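Local coordinates for protein 15-O-acetyltransferase (Fusarium sporotrichioides, PDB 3FOT) that acetylates the C-15 hydroxyl of trichothecene intermediates such as 15-deacetylcalonectrin on the fungal route to T-2 toxin, at residues 305-310 and 478-483; 487-492 and 508-513. One frame throughout, in Å; residues are numbered along the deposited sequence. Where two conformers were deposited one is given.

Followed from the N terminus, the chain enters helix 306-321 just after its N-cap Thr305 and, with 167 residues between the two segments, returns along strand 477-483, where contact 1 (305-310 with 478-483) closes a very long loop. It then passes directly into strand 486-494 and, after a short connection (495-499), into the C-terminal helix 500-516, which closes contact 2 (487-492 with 508-513). The two closures are in series, neither nesting nor crossing. The centres of the two contacts lie about 9 Å apart, and their strands are antiparallel neighbours, with Arg479 N 2.7 Å from Asn490 O. Together they bring two helices, one mid-chain and one C-terminal, onto the same four-stranded mixed sheet.

Contact 1 (305-310 and 478-483); sequences TISHLT and IRLDSW
Leu480 packs against Ile306, Ser307 and Thr310 in a helix-on-sheet contact, where the first turn of helix 306-321 lies on strand 477-483, an inner strand of a four-stranded mixed sheet. The axes of the short segments, helix 306-310 and strand 478-483, approach to 9.7 Å and run roughly antiparallel, at 152°. One methyl does most of the touching: Leu480 CD2 comes within 3.5 Å of Thr310 OG1 and 4.1 Å of Ile306 CG2, and it also lies 3.9 Å from Ser307 OG. The leucine is extended off the strand, CG anti to the backbone N (chi1 179°), which extends its branch to the helix; Ile306 meets it at about a right angle.

Although the leucine methyl faces two hydroxyls, each has a polar partner. Thr310 OG1 donates to Ile306 O at 2.8 Å, tilted from the carbonyl plane and reaching it from the face opposite Thr310 N, so that this oxygen takes two bonds. Ser307 OG is hydrogen-bonded to Ser438 OG of strand 435-441. The turn itself is fixed by a capping box, with His308 N bonded to Thr305 OG1 and Thr305 N to His308 ND1. Met514 of the C-terminal helix touches both Ile306 and Thr310. With their hydroxyls already engaged, Ser307 and Thr310 can present a surface to Leu480 that is held by van der Waals packing rather than by polar bonds between helix and strand.

Contact 2 (487-492 and 508-513); sequences STLNII and QSIVEF
Ile510 faces Leu489 and Ile491, two residues on the same side of strand 486-494, and meets each with a different branch. Its CG2 lies 3.7 Å from Leu489 CD2, the side chains crossing at a slant, whereas its CD1 meets Ile491 CD1 tip to tip at 4.2 Å. With chi1 of Ile510 at -65°, CG1 lies beside the backbone N and CG2 anti to it; this rotation aims the CG2 branch at Leu489 and the CG1-CD1 arm at Ile491. All three residues are buried, and the contact across the two segments is wholly apolar.

In the next shell, Leu489 also touches Leu480 on the neighbouring strand and Thr310 of helix 306-321, while Ile491 rests on Ile478. Ile510 reaches Ile478 and Ala317 as well, so it sits where strand and helix side chains converge. On another side of helix 500-516, Ser509 OG is hydrogen-bonded to His375 NE2 and the Phe513 ring stacks on the same histidine. Backbone hydrogen bonds join Leu489 to His282 and Ile491 to Val280 of the adjacent strand 277-283. Packing of this kind is usual for an alpha/beta layer, and is consistent with the alpha/beta domain architecture of the CoA-dependent acyltransferase superfamily.

Contact 1 (305-310 and 478-483)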
loop_
_atom_site.group_PDB
_atom_site.type_symbol
_atom_site.label_atom_id
_atom_site.label_comp_id
_atom_site.label_asym_id
_atom_site.label_seq_id
_atom_site.Cartn_x
_atom_site.Cartn_y
_atom_site.Cartn_z
ATOM N N THR A 305 -9.686 -0.106 -17.677
ATOM C CA THR A 305 -10.193 -0.250 -16.327
ATOM C C THR A 305 -10.529 1.103 -15.729
ATOM O O THR A 305 -10.120 2.163 -16.227
ATOM C CB THR A 305 -9.141 -0.869 -15.392
ATOM O OG1 THR A 305 -8.070 0.072 -15.253
ATOM C CG2 THR A 305 -8.596 -2.225 -15.933
ATOM N N ILE A 306 -11.251 1.048 -14.624
ATOM C CA ILE A 306 -11.505 2.237 -13.833
ATOM C C ILE A 306 -10.204 2.891 -13.349
ATOM O O ILE A 306 -10.171 4.096 -13.136
ATOM C CB ILE A 306 -12.476 1.904 -12.669
ATOM C CG1 ILE A 306 -12.957 3.160 -11.951
ATOM C CG2 ILE A 306 -11.889 0.866 -11.705
ATOM C CD1 ILE A 306 -14.201 2.922 -11.055
ATOM N N SER A 307 -9.128 2.112 -13.193
ATOM C CA SER A 307 -7.825 2.707 -12.840
ATOM C C SER A 307 -7.285 3.631 -13.961
ATOM O O SER A 307 -6.721 4.709 -13.685
ATOM C CB SER A 307 -6.804 1.609 -12.562
ATOM O OG SER A 307 -7.032 1.040 -11.306
ATOM N N HIS A 308 -7.444 3.204 -15.214
ATOM C CA HIS A 308 -7.100 4.062 -16.360
ATOM C C HIS A 308 -7.930 5.333 -16.313
ATOM O O HIS A 308 -7.412 6.436 -16.469
ATOM C CB HIS A 308 -7.365 3.355 -17.691
ATOM C CG HIS A 308 -6.508 2.153 -17.918
ATOM N ND1 HIS A 308 -7.015 0.962 -18.387
ATOM C CD2 HIS A 308 -5.178 1.960 -17.758
ATOM C CE1 HIS A 308 -6.035 0.086 -18.514
ATOM N NE2 HIS A 308 -4.909 0.663 -18.134
ATOM N N LEU A 309 -9.231 5.165 -16.104
ATOM C CA LEU A 309 -10.149 6.305 -16.087
ATOM C C LEU A 309 -9.793 7.272 -14.967
ATOM O O LEU A 309 -9.855 8.486 -15.145
ATOM C CB LEU A 309 -11.594 5.836 -15.930
ATOM C CG LEU A 309 -12.555 7.037 -15.961
ATOM C CD1 LEU A 309 -12.576 7.673 -17.370
ATOM C CD2 LEU A 309 -13.963 6.665 -15.516
ATOM N N THR A 310 -9.444 6.727 -13.801
ATOM C CA THR A 310 -9.043 7.585 -12.694
ATOM C C THR A 310 -7.792 8.399 -13.057
ATOM O O THR A 310 -7.715 9.592 -12.787
ATOM C CB THR A 310 -8.831 6.789 -11.381
ATOM O OG1 THR A 310 -10.027 6.057 -11.096
ATOM C CG2 THR A 310 -8.553 7.716 -10.222
ATOM N N ILE A 478 -2.602 9.865 -4.923
ATOM C CA ILE A 478 -4.003 9.543 -5.106
ATOM C C ILE A 478 -4.138 8.055 -5.265
ATOM O O ILE A 478 -3.545 7.471 -6.176
ATOM C CB ILE A 478 -4.602 10.301 -6.327
ATOM C CG1 ILE A 478 -4.404 11.812 -6.142
ATOM C CG2 ILE A 478 -6.082 9.982 -6.454
ATOM C CD1 ILE A 478 -4.461 12.595 -7.417
ATOM N N ARG A 479 -4.888 7.430 -4.352
ATOM C CA ARG A 479 -5.012 5.982 -4.351
ATOM C C ARG A 479 -6.452 5.585 -4.703
ATOM O O ARG A 479 -7.390 6.255 -4.276
ATOM C CB ARG A 479 -4.665 5.416 -2.973
ATOM C CG ARG A 479 -3.386 5.998 -2.321
ATOM C CD ARG A 479 -3.008 5.152 -1.092
ATOM N NE ARG A 479 -2.467 3.852 -1.482
ATOM C CZ ARG A 479 -1.198 3.603 -1.764
ATOM N NH1 ARG A 479 -0.841 2.369 -2.105
ATOM N NH2 ARG A 479 -0.284 4.566 -1.699
ATOM N N LEU A 480 -6.612 4.512 -5.465
ATOM C CA LEU A 480 -7.948 3.980 -5.756
ATOM C C LEU A 480 -8.030 2.543 -5.286
ATOM O O LEU A 480 -7.167 1.731 -5.615
ATOM C CB LEU A 480 -8.223 4.008 -7.270
ATOM C CG LEU A 480 -9.591 3.457 -7.737
ATOM C CD1 LEU A 480 -10.710 4.404 -7.378
ATOM C CD2 LEU A 480 -9.598 3.108 -9.228
ATOM N N ASP A 481 -9.067 2.204 -4.534
ATOM C CA ASP A 481 -9.357 0.775 -4.417
ATOM C C ASP A 481 -10.848 0.510 -4.419
ATOM O O ASP A 481 -11.637 1.419 -4.696
ATOM C CB ASP A 481 -8.605 0.087 -3.283
ATOM C CG ASP A 481 -8.865 0.690 -1.955
ATOM O OD1 ASP A 481 -9.847 1.460 -1.827
ATOM O OD2 ASP A 481 -8.073 0.345 -1.029
ATOM N N SER A 482 -11.220 -0.719 -4.116
ATOM C CA SER A 482 -12.603 -1.121 -4.192
ATOM C C SER A 482 -12.914 -2.095 -3.082
ATOM O O SER A 482 -12.086 -2.940 -2.749
ATOM C CB SER A 482 -12.875 -1.813 -5.528
ATOM O OG SER A 482 -14.255 -2.133 -5.610
ATOM N N TRP A 483 -14.119 -1.978 -2.532
ATOM C CA TRP A 483 -14.610 -2.978 -1.572
ATOM C C TRP A 483 -16.112 -3.064 -1.682
ATOM O O TRP A 483 -16.768 -2.027 -1.730
ATOM C CB TRP A 483 -14.218 -2.534 -0.193
ATOM C CG TRP A 483 -14.588 -3.425 0.943
ATOM C CD1 TRP A 483 -15.411 -3.117 1.979
ATOM C CD2 TRP A 483 -14.104 -4.745 1.182
ATOM N NE1 TRP A 483 -15.485 -4.188 2.860
ATOM C CE2 TRP A 483 -14.695 -5.197 2.388
ATOM C CE3 TRP A 483 -13.239 -5.604 0.487
ATOM C CZ2 TRP A 483 -14.435 -6.459 2.928
ATOM C CZ3 TRP A 483 -12.984 -6.875 1.030
ATOM C CH2 TRP A 483 -13.578 -7.279 2.248
#

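Contact 2 (487-492 and 508-513)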
loop_
_atom_site.group_PDB
_atom_site.type_symbol
_atom_site.label_atom_id
_atom_site.label_comp_id
_atom_site.label_asym_id
_atom_site.label_seq_id
_atom_site.Cartn_x
_atom_site.Cartn_y
_atom_site.Cartn_z
ATOM N N SER A 487 -15.981 1.928 -5.146
ATOM C CA SER A 487 -14.625 2.486 -5.292
ATOM C C SER A 487 -14.401 3.649 -4.336
ATOM O O SER A 487 -15.246 4.531 -4.206
ATOM C CB SER A 487 -14.367 2.934 -6.743
ATOM O OG SER A 487 -14.436 1.818 -7.626
ATOM N N THR A 488 -13.253 3.653 -3.669
ATOM C CA THR A 488 -12.860 4.764 -2.826
ATOM C C THR A 488 -11.621 5.444 -3.403
ATOM O O THR A 488 -10.660 4.751 -3.750
ATOM C CB THR A 488 -12.515 4.240 -1.432
ATOM O OG1 THR A 488 -13.726 3.742 -0.825
ATOM C CG2 THR A 488 -11.933 5.361 -0.585
ATOM N N LEU A 489 -11.660 6.764 -3.520
ATOM C CA LEU A 489 -10.458 7.529 -3.855
ATOM C C LEU A 489 -9.991 8.204 -2.601
ATOM O O LEU A 489 -10.771 8.838 -1.888
ATOM C CB LEU A 489 -10.706 8.585 -4.950
ATOM C CG LEU A 489 -10.823 8.090 -6.390
ATOM C CD1 LEU A 489 -12.230 7.614 -6.598
ATOM C CD2 LEU A 489 -10.521 9.249 -7.371
ATOM N N ASN A 490 -8.699 8.066 -2.332
ATOM C CA ASN A 490 -8.035 8.705 -1.197
ATOM C C ASN A 490 -6.893 9.578 -1.735
ATOM O O ASN A 490 -6.150 9.116 -2.604
ATOM C CB ASN A 490 -7.471 7.602 -0.299
ATOM C CG ASN A 490 -7.141 8.073 1.120
ATOM O OD1 ASN A 490 -7.013 9.267 1.403
ATOM N ND2 ASN A 490 -6.993 7.106 2.024
ATOM N N ILE A 491 -6.772 10.794 -1.243
ATOM C CA ILE A 491 -5.594 11.577 -1.553
ATOM C C ILE A 491 -4.843 11.789 -0.256
ATOM O O ILE A 491 -5.379 12.332 0.722
ATOM C CB ILE A 491 -5.898 12.938 -2.192
ATOM C CG1 ILE A 491 -6.748 12.780 -3.454
ATOM C CG2 ILE A 491 -4.564 13.661 -2.522
ATOM C CD1 ILE A 491 -6.980 14.113 -4.233
ATOM N N ILE A 492 -3.598 11.331 -0.241
ATOM C CA ILE A 492 -2.747 11.574 0.907
ATOM C C ILE A 492 -1.792 12.697 0.530
ATOM O O ILE A 492 -1.312 12.766 -0.611
ATOM C CB ILE A 492 -1.971 10.323 1.342
ATOM C CG1 ILE A 492 -2.916 9.145 1.565
ATOM C CG2 ILE A 492 -1.229 10.565 2.630
ATOM C CD1 ILE A 492 -2.839 8.148 0.488
ATOM N N GLN A 508 -12.673 16.407 -5.582
ATOM C CA GLN A 508 -14.041 16.531 -6.108
ATOM C C GLN A 508 -14.047 16.714 -7.635
ATOM O O GLN A 508 -14.944 16.210 -8.345
ATOM C CB GLN A 508 -14.782 17.689 -5.426
ATOM C CG GLN A 508 -15.169 17.378 -3.952
ATOM C CD GLN A 508 -15.835 15.990 -3.810
ATOM O OE1 GLN A 508 -15.270 15.065 -3.194
ATOM N NE2 GLN A 508 -17.010 15.830 -4.422
ATOM N N SER A 509 -13.050 17.431 -8.136
ATOM C CA SER A 509 -12.897 17.623 -9.581
ATOM C C SER A 509 -12.649 16.291 -10.290
ATOM O O SER A 509 -13.243 16.001 -11.346
ATOM C CB SER A 509 -11.740 18.603 -9.868
ATOM O OG SER A 509 -11.618 18.820 -11.286
ATOM N N ILE A 510 -11.742 15.491 -9.725
ATOM C CA ILE A 510 -11.442 14.181 -10.264
ATOM C C ILE A 510 -12.706 13.347 -10.276
ATOM O O ILE A 510 -13.035 12.747 -11.289
ATOM C CB ILE A 510 -10.396 13.437 -9.401
ATOM C CG1 ILE A 510 -9.043 14.159 -9.440
ATOM C CG2 ILE A 510 -10.271 11.980 -9.834
ATOM C CD1 ILE A 510 -8.153 13.768 -8.238
ATOM N N VAL A 511 -13.407 13.328 -9.144
ATOM C CA VAL A 511 -14.651 12.530 -9.027
ATOM C C VAL A 511 -15.702 12.965 -10.059
ATOM O O VAL A 511 -16.344 12.121 -10.706
ATOM C CB VAL A 511 -15.226 12.589 -7.584
ATOM C CG1 VAL A 511 -16.618 11.963 -7.526
ATOM C CG2 VAL A 511 -14.294 11.861 -6.600
ATOM N N GLU A 512 -15.878 14.282 -10.197
ATOM C CA GLU A 512 -16.810 14.819 -11.178
ATOM C C GLU A 512 -16.502 14.342 -12.606
ATOM O O GLU A 512 -17.417 13.965 -13.351
ATOM C CB GLU A 512 -16.859 16.346 -11.095
ATOM C CG GLU A 512 -18.029 16.941 -11.875
ATOM C CD GLU A 512 -18.141 18.456 -11.753
ATOM O OE1 GLU A 512 -17.391 19.055 -10.938
ATOM O OE2 GLU A 512 -18.984 19.037 -12.484
ATOM N N PHE A 513 -15.228 14.367 -13.009
ATOM C CA PHE A 513 -14.885 13.857 -14.347
ATOM C C PHE A 513 -15.153 12.359 -14.498
ATOM O O PHE A 513 -15.648 11.922 -15.530
ATOM C CB PHE A 513 -13.431 14.153 -14.719
ATOM C CG PHE A 513 -13.169 15.582 -15.110
ATOM C CD1 PHE A 513 -13.893 16.193 -16.150
ATOM C CD2 PHE A 513 -12.151 16.309 -14.469
ATOM C CE1 PHE A 513 -13.620 17.515 -16.548
ATOM C CE2 PHE A 513 -11.877 17.643 -14.856
ATOM C CZ PHE A 513 -12.620 18.242 -15.889
#